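PDB 4E0A: BH1408 protein from Bacillus halodurans, which probably transfers an acetyl group from acetyl-CoA to an amino group of its substrate, as GNAT-family N-acetyltransferases do. Local coordinates for residues I66-V71 with R107-A112; K87-S92 with E111-Y116. The protein carries 1 engineered substitution. All coordinates share one frame; numbering follows the deposited sequence.

Interaction 1. Residues I66-V71 with R107-A112; sequences IGAYSV and RLIFEA
Ile109 sets its two branches on two residues of the strand, Ser70 and Ala68, which both face the helix. The methyl branch makes the tighter touch: Ile109 CG2 lies 3.7 Å from Ser70 CB. The ethyl branch meets the other residue more loosely, with Ile109 CG1 4.2 Å from Ala68 CB. This division follows from chi1 of Ile109 (-72°), which turns CG1 to the backbone N side and CG2 beside the carbonyl carbon. Small residues on the strand let the helix come close, the CA atoms of Ser70 and Ile109 being 7.3 Å apart.

Ser70 meets the isoleucine through its carbon, while its hydroxyl, anti to the backbone N (chi1 -176°), hydrogen-bonds to the backbone O of Asp93 on the neighbouring strand 86-96. Backbone hydrogen bonds of Ala68 to Phe59 and of Ser70 to Leu57 hold the strand to 54-62 as well. Tyr69, between the two touching residues, points away from this helix and packs on Val14, Leu17 and His18 of helix 11-28. On the helix, Phe110 also turns from the strand, and reaches Leu154 of the second subunit.

All three touching residues are buried, and 117 Å² disappears between the segments. Carbon atoms make both touches, and the contact is essentially apolar: the helix sits on the sheet by dispersion and exclusion of water, and the Ser70 hydroxyl is satisfied within the sheet.

Interaction 2. Residues K87-S92 with E111-Y116; sequences KTVYIS and EAIISY
Ile113 lies over Val89 and Ile91, giving both of its branches to the strand. Ile113 CG2 stands 4.0 Å from Val89 CG1. At the end of the other branch, Ile113 CD1 meets Ile91 CD1 at 3.8 Å. The CB of Ile91 does not point at the helix; the ethyl arm, extended with chi2 174°, carries CD1 over to it. Ile91 CD1 also comes within 4.1 Å of Ile113 CG2, wedging the strand isoleucine against both branches of its partner.

Val89 uses its second methyl one turn further along the helix. Val89 CG2 sits at the edge of the Tyr116 ring, near its plane, 3.7 Å from Tyr116 CD1, so the ring meets the valine with its rim and not with a face. With CG anti to the backbone N (chi1 180°), Tyr116 swings its ring from the helix toward the sheet. The same ring touches Ile72 and meets that of His120. Ile113 also touches Ser70 on strand 65-77 and Leu57 on strand 54-62, so this layer spreads over three strands.

Tyr90 points from the helix, its hydroxyl hydrogen-bonded to Asp128 OD1. A phosphate ion, probably from the crystallisation liquor, lies about 3 Å from the Ile91 side chain.

The axes of 87-92 and 111-116 approach to 9.7 Å and run roughly antiparallel, at 156°. Strand 86-96, helix 105-119 and strand 124-130, parallel to the first, form a beta-alpha-beta unit, the centre of the GNAT fold; in relatives the loop joining this strand to the helix, with the helix N-terminus, binds the pyrophosphate of acetyl-CoA, and this protein probably does the same.

How the interactions relate
Interactions 1 and 2 are both largely buried and apolar, and seat helix 105-119 on two adjacent strands of one sheet; interaction 2 comes nearer the surface at Tyr116, which is partly exposed. They follow each other along the helix, sharing Glu111 and Ala112, with centres 11 Å apart. The earlier turn rests on small residues of strand 65-77 through a single isoleucine; the later one faces branched side chains of strand 86-96, adds an aromatic ring and buries more, 185 Å² against 117 Å². The layers merge where Phe110 CE1 packs 3.8 Å from Ile91 CD1. Interaction 2 belongs to the beta-alpha-beta unit, while interaction 1 joins the same helix to neighbouring strand 65-77, outside that unit.

Interaction 1. Residues I66-V71 with R107-A112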
loop_
_atom_site.group_PDB
_atom_site.type_symbol
_atom_site.label_atom_id
_atom_site.label_comp_id
_atom_site.label_asym_id
_atom_site.label_seq_id
_atom_site.Cartn_x
_atom_site.Cartn_y
_atom_site.Cartn_z
ATOM N N ILE A 66 -16.552 5.715 24.899
ATOM C CA ILE A 66 -16.543 5.566 23.449
ATOM C C ILE A 66 -16.354 4.088 23.131
ATOM O O ILE A 66 -15.322 3.506 23.475
ATOM C CB ILE A 66 -15.374 6.356 22.820
ATOM C CG1 ILE A 66 -15.514 7.857 23.083
ATOM C CG2 ILE A 66 -15.242 6.058 21.310
ATOM C CD1 ILE A 66 -16.742 8.456 22.502
ATOM N N GLY A 67 -17.339 3.476 22.480
ATOM C CA GLY A 67 -17.231 2.075 22.115
ATOM C C GLY A 67 -16.480 1.788 20.823
ATOM O O GLY A 67 -16.049 0.663 20.602
ATOM N N ALA A 68 -16.334 2.798 19.965
ATOM C CA ALA A 68 -15.680 2.624 18.674
ATOM C C ALA A 68 -15.368 3.982 18.072
ATOM O O ALA A 68 -16.012 4.973 18.401
ATOM C CB ALA A 68 -16.593 1.857 17.724
ATOM N N TYR A 69 -14.402 4.029 17.168
ATOM C CA TYR A 69 -14.187 5.261 16.420
ATOM C C TYR A 69 -13.566 4.953 15.081
ATOM O O TYR A 69 -13.048 3.853 14.842
ATOM C CB TYR A 69 -13.276 6.232 17.177
ATOM C CG TYR A 69 -11.804 5.931 16.995
ATOM C CD1 TYR A 69 -11.188 4.943 17.754
ATOM C CD2 TYR A 69 -11.031 6.626 16.057
ATOM C CE1 TYR A 69 -9.833 4.635 17.595
ATOM C CE2 TYR A 69 -9.649 6.323 15.897
ATOM C CZ TYR A 69 -9.076 5.321 16.672
ATOM O OH TYR A 69 -7.733 4.994 16.539
ATOM N N SER A 70 -13.596 5.946 14.210
ATOM C CA SER A 70 -12.954 5.803 12.916
ATOM C C SER A 70 -12.399 7.147 12.477
ATOM O O SER A 70 -12.954 8.204 12.819
ATOM C CB SER A 70 -13.946 5.273 11.873
ATOM O OG SER A 70 -13.286 5.049 10.635
ATOM N N VAL A 71 -11.278 7.106 11.755
ATOM C CA VAL A 71 -10.737 8.299 11.132
ATOM C C VAL A 71 -10.711 8.071 9.629
ATOM O O VAL A 71 -10.205 7.053 9.172
ATOM C CB VAL A 71 -9.296 8.573 11.590
ATOM C CG1 VAL A 71 -8.756 9.823 10.885
ATOM C CG2 VAL A 71 -9.241 8.732 13.106
ATOM N N ARG A 107 -20.086 -2.427 12.075
ATOM C CA ARG A 107 -20.959 -2.272 10.913
ATOM C C ARG A 107 -21.656 -0.915 10.904
ATOM O O ARG A 107 -21.748 -0.273 9.870
ATOM C CB ARG A 107 -22.001 -3.392 10.863
ATOM C CG ARG A 107 -22.928 -3.301 9.670
ATOM C CD ARG A 107 -23.862 -4.500 9.585
ATOM N NE ARG A 107 -23.273 -5.615 8.842
ATOM C CZ ARG A 107 -23.476 -5.842 7.544
ATOM N NH1 ARG A 107 -24.248 -5.026 6.838
ATOM N NH2 ARG A 107 -22.908 -6.884 6.950
ATOM N N LEU A 108 -22.144 -0.470 12.057
ATOM C CA LEU A 108 -22.806 0.824 12.112
ATOM C C LEU A 108 -21.836 1.954 11.740
ATOM O O LEU A 108 -22.198 2.875 10.999
ATOM C CB LEU A 108 -23.414 1.070 13.495
ATOM C CG LEU A 108 -24.696 0.295 13.818
ATOM C CD1 LEU A 108 -25.084 0.498 15.262
ATOM C CD2 LEU A 108 -25.832 0.732 12.912
ATOM N N ILE A 109 -20.617 1.894 12.256
ATOM C CA ILE A 109 -19.603 2.907 11.904
ATOM C C ILE A 109 -19.299 2.874 10.406
ATOM O O ILE A 109 -19.241 3.915 9.743
ATOM C CB ILE A 109 -18.298 2.719 12.686
ATOM C CG1 ILE A 109 -18.497 3.117 14.155
ATOM C CG2 ILE A 109 -17.166 3.560 12.060
ATOM C CD1 ILE A 109 -18.621 4.592 14.334
ATOM N N PHE A 110 -19.131 1.672 9.868
ATOM C CA PHE A 110 -18.837 1.521 8.442
ATOM C C PHE A 110 -19.968 2.053 7.560
ATOM O O PHE A 110 -19.725 2.676 6.535
ATOM C CB PHE A 110 -18.571 0.056 8.094
ATOM C CG PHE A 110 -17.883 -0.135 6.767
ATOM C CD1 PHE A 110 -16.501 0.036 6.655
ATOM C CD2 PHE A 110 -18.608 -0.490 5.639
ATOM C CE1 PHE A 110 -15.846 -0.147 5.446
ATOM C CE2 PHE A 110 -17.965 -0.678 4.417
ATOM C CZ PHE A 110 -16.580 -0.513 4.314
ATOM N N GLU A 111 -21.208 1.798 7.957
ATOM C CA GLU A 111 -22.347 2.357 7.246
ATOM C C GLU A 111 -22.302 3.886 7.210
ATOM O O GLU A 111 -22.610 4.493 6.185
ATOM C CB GLU A 111 -23.655 1.840 7.846
ATOM C CG GLU A 111 -23.946 0.421 7.397
ATOM C CD GLU A 111 -24.949 -0.289 8.273
ATOM O OE1 GLU A 111 -25.269 0.233 9.361
ATOM O OE2 GLU A 111 -25.408 -1.379 7.872
ATOM N N ALA A 112 -21.898 4.498 8.319
ATOM C CA ALA A 112 -21.728 5.945 8.368
ATOM C C ALA A 112 -20.670 6.399 7.362
ATOM O O ALA A 112 -20.824 7.423 6.696
ATOM C CB ALA A 112 -21.336 6.380 9.775
#

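Interaction 2. Residues K87-S92 with E111-Y116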
loop_
_atom_site.group_PDB
_atom_site.type_symbol
_atom_site.label_atom_id
_atom_site.label_comp_id
_atom_site.label_asym_id
_atom_site.label_seq_id
_atom_site.Cartn_x
_atom_site.Cartn_y
_atom_site.Cartn_z
ATOM N N LYS A 87 -11.079 9.814 -6.797
ATOM C CA LYS A 87 -11.569 10.378 -5.542
ATOM C C LYS A 87 -12.016 9.230 -4.640
ATOM O O LYS A 87 -12.862 8.416 -5.020
ATOM C CB LYS A 87 -12.730 11.344 -5.824
ATOM C CG LYS A 87 -13.181 12.161 -4.614
ATOM C CD LYS A 87 -14.302 13.140 -4.981
ATOM C CE LYS A 87 -14.604 14.069 -3.804
ATOM N NZ LYS A 87 -15.710 15.019 -4.114
ATOM N N THR A 88 -11.431 9.136 -3.453
ATOM C CA THR A 88 -11.807 8.064 -2.541
ATOM C C THR A 88 -11.986 8.557 -1.117
ATOM O O THR A 88 -11.573 9.672 -0.763
ATOM C CB THR A 88 -10.733 6.936 -2.486
ATOM O OG1 THR A 88 -9.450 7.499 -2.179
ATOM C CG2 THR A 88 -10.659 6.168 -3.812
ATOM N N VAL A 89 -12.593 7.709 -0.302
ATOM C CA VAL A 89 -12.506 7.868 1.145
ATOM C C VAL A 89 -11.492 6.854 1.635
ATOM O O VAL A 89 -11.618 5.662 1.345
ATOM C CB VAL A 89 -13.850 7.592 1.834
ATOM C CG1 VAL A 89 -13.657 7.527 3.347
ATOM C CG2 VAL A 89 -14.860 8.656 1.471
ATOM N N TYR A 90 -10.485 7.311 2.370
ATOM C CA TYR A 90 -9.494 6.392 2.912
ATOM C C TYR A 90 -9.675 6.269 4.414
ATOM O O TYR A 90 -9.627 7.268 5.145
ATOM C CB TYR A 90 -8.081 6.861 2.611
ATOM C CG TYR A 90 -7.022 5.894 3.093
ATOM C CD1 TYR A 90 -6.769 4.715 2.402
ATOM C CD2 TYR A 90 -6.280 6.148 4.253
ATOM C CE1 TYR A 90 -5.792 3.818 2.839
ATOM C CE2 TYR A 90 -5.315 5.246 4.699
ATOM C CZ TYR A 90 -5.073 4.091 3.978
ATOM O OH TYR A 90 -4.109 3.194 4.404
ATOM N N ILE A 91 -9.914 5.047 4.870
ATOM C CA ILE A 91 -10.081 4.799 6.293
ATOM C C ILE A 91 -8.705 4.518 6.891
ATOM O O ILE A 91 -8.141 3.452 6.665
ATOM C CB ILE A 91 -10.995 3.588 6.546
ATOM C CG1 ILE A 91 -12.381 3.804 5.909
ATOM C CG2 ILE A 91 -11.110 3.332 8.037
ATOM C CD1 ILE A 91 -13.271 2.581 5.994
ATOM N N SER A 92 -8.174 5.471 7.650
ATOM C CA SER A 92 -6.863 5.313 8.281
ATOM C C SER A 92 -6.950 4.586 9.625
ATOM O O SER A 92 -5.996 3.940 10.052
ATOM C CB SER A 92 -6.177 6.675 8.440
ATOM O OG SER A 92 -6.915 7.509 9.313
ATOM N N GLU A 111 -21.208 1.798 7.957
ATOM C CA GLU A 111 -22.347 2.357 7.246
ATOM C C GLU A 111 -22.302 3.886 7.210
ATOM O O GLU A 111 -22.610 4.493 6.185
ATOM C CB GLU A 111 -23.655 1.840 7.846
ATOM C CG GLU A 111 -23.946 0.421 7.397
ATOM C CD GLU A 111 -24.949 -0.289 8.273
ATOM O OE1 GLU A 111 -25.269 0.233 9.361
ATOM O OE2 GLU A 111 -25.408 -1.379 7.872
ATOM N N ALA A 112 -21.898 4.498 8.319
ATOM C CA ALA A 112 -21.728 5.945 8.368
ATOM C C ALA A 112 -20.670 6.399 7.362
ATOM O O ALA A 112 -20.824 7.423 6.696
ATOM C CB ALA A 112 -21.336 6.380 9.775
ATOM N N ILE A 113 -19.600 5.625 7.242
ATOM C CA ILE A 113 -18.530 5.965 6.304
ATOM C C ILE A 113 -19.029 5.872 4.861
ATOM O O ILE A 113 -18.728 6.740 4.047
ATOM C CB ILE A 113 -17.278 5.110 6.540
ATOM C CG1 ILE A 113 -16.732 5.374 7.957
ATOM C CG2 ILE A 113 -16.196 5.400 5.503
ATOM C CD1 ILE A 113 -15.600 4.471 8.354
ATOM N N ILE A 114 -19.813 4.841 4.559
ATOM C CA ILE A 114 -20.425 4.727 3.235
ATOM C C ILE A 114 -21.255 5.967 2.909
ATOM O O ILE A 114 -21.123 6.544 1.829
ATOM C CB ILE A 114 -21.302 3.471 3.105
ATOM C CG1 ILE A 114 -20.444 2.208 3.159
ATOM C CG2 ILE A 114 -22.105 3.512 1.790
ATOM C CD1 ILE A 114 -21.244 0.915 3.325
ATOM N N SER A 115 -22.091 6.391 3.858
ATOM C CA SER A 115 -22.930 7.569 3.656
ATOM C C SER A 115 -22.085 8.792 3.353
ATOM O O SER A 115 -22.454 9.619 2.518
ATOM C CB SER A 115 -23.809 7.834 4.878
ATOM O OG SER A 115 -24.833 6.864 4.976
ATOM N N TYR A 116 -20.950 8.899 4.030
ATOM C CA TYR A 116 -20.009 9.975 3.787
ATOM C C TYR A 116 -19.463 9.887 2.363
ATOM O O TYR A 116 -19.426 10.886 1.643
ATOM C CB TYR A 116 -18.856 9.907 4.799
ATOM C CG TYR A 116 -17.819 10.989 4.620
ATOM C CD1 TYR A 116 -16.666 10.762 3.875
ATOM C CD2 TYR A 116 -17.989 12.243 5.198
ATOM C CE1 TYR A 116 -15.712 11.751 3.707
ATOM C CE2 TYR A 116 -17.041 13.242 5.033
ATOM C CZ TYR A 116 -15.905 12.989 4.286
ATOM O OH TYR A 116 -14.962 13.978 4.119
#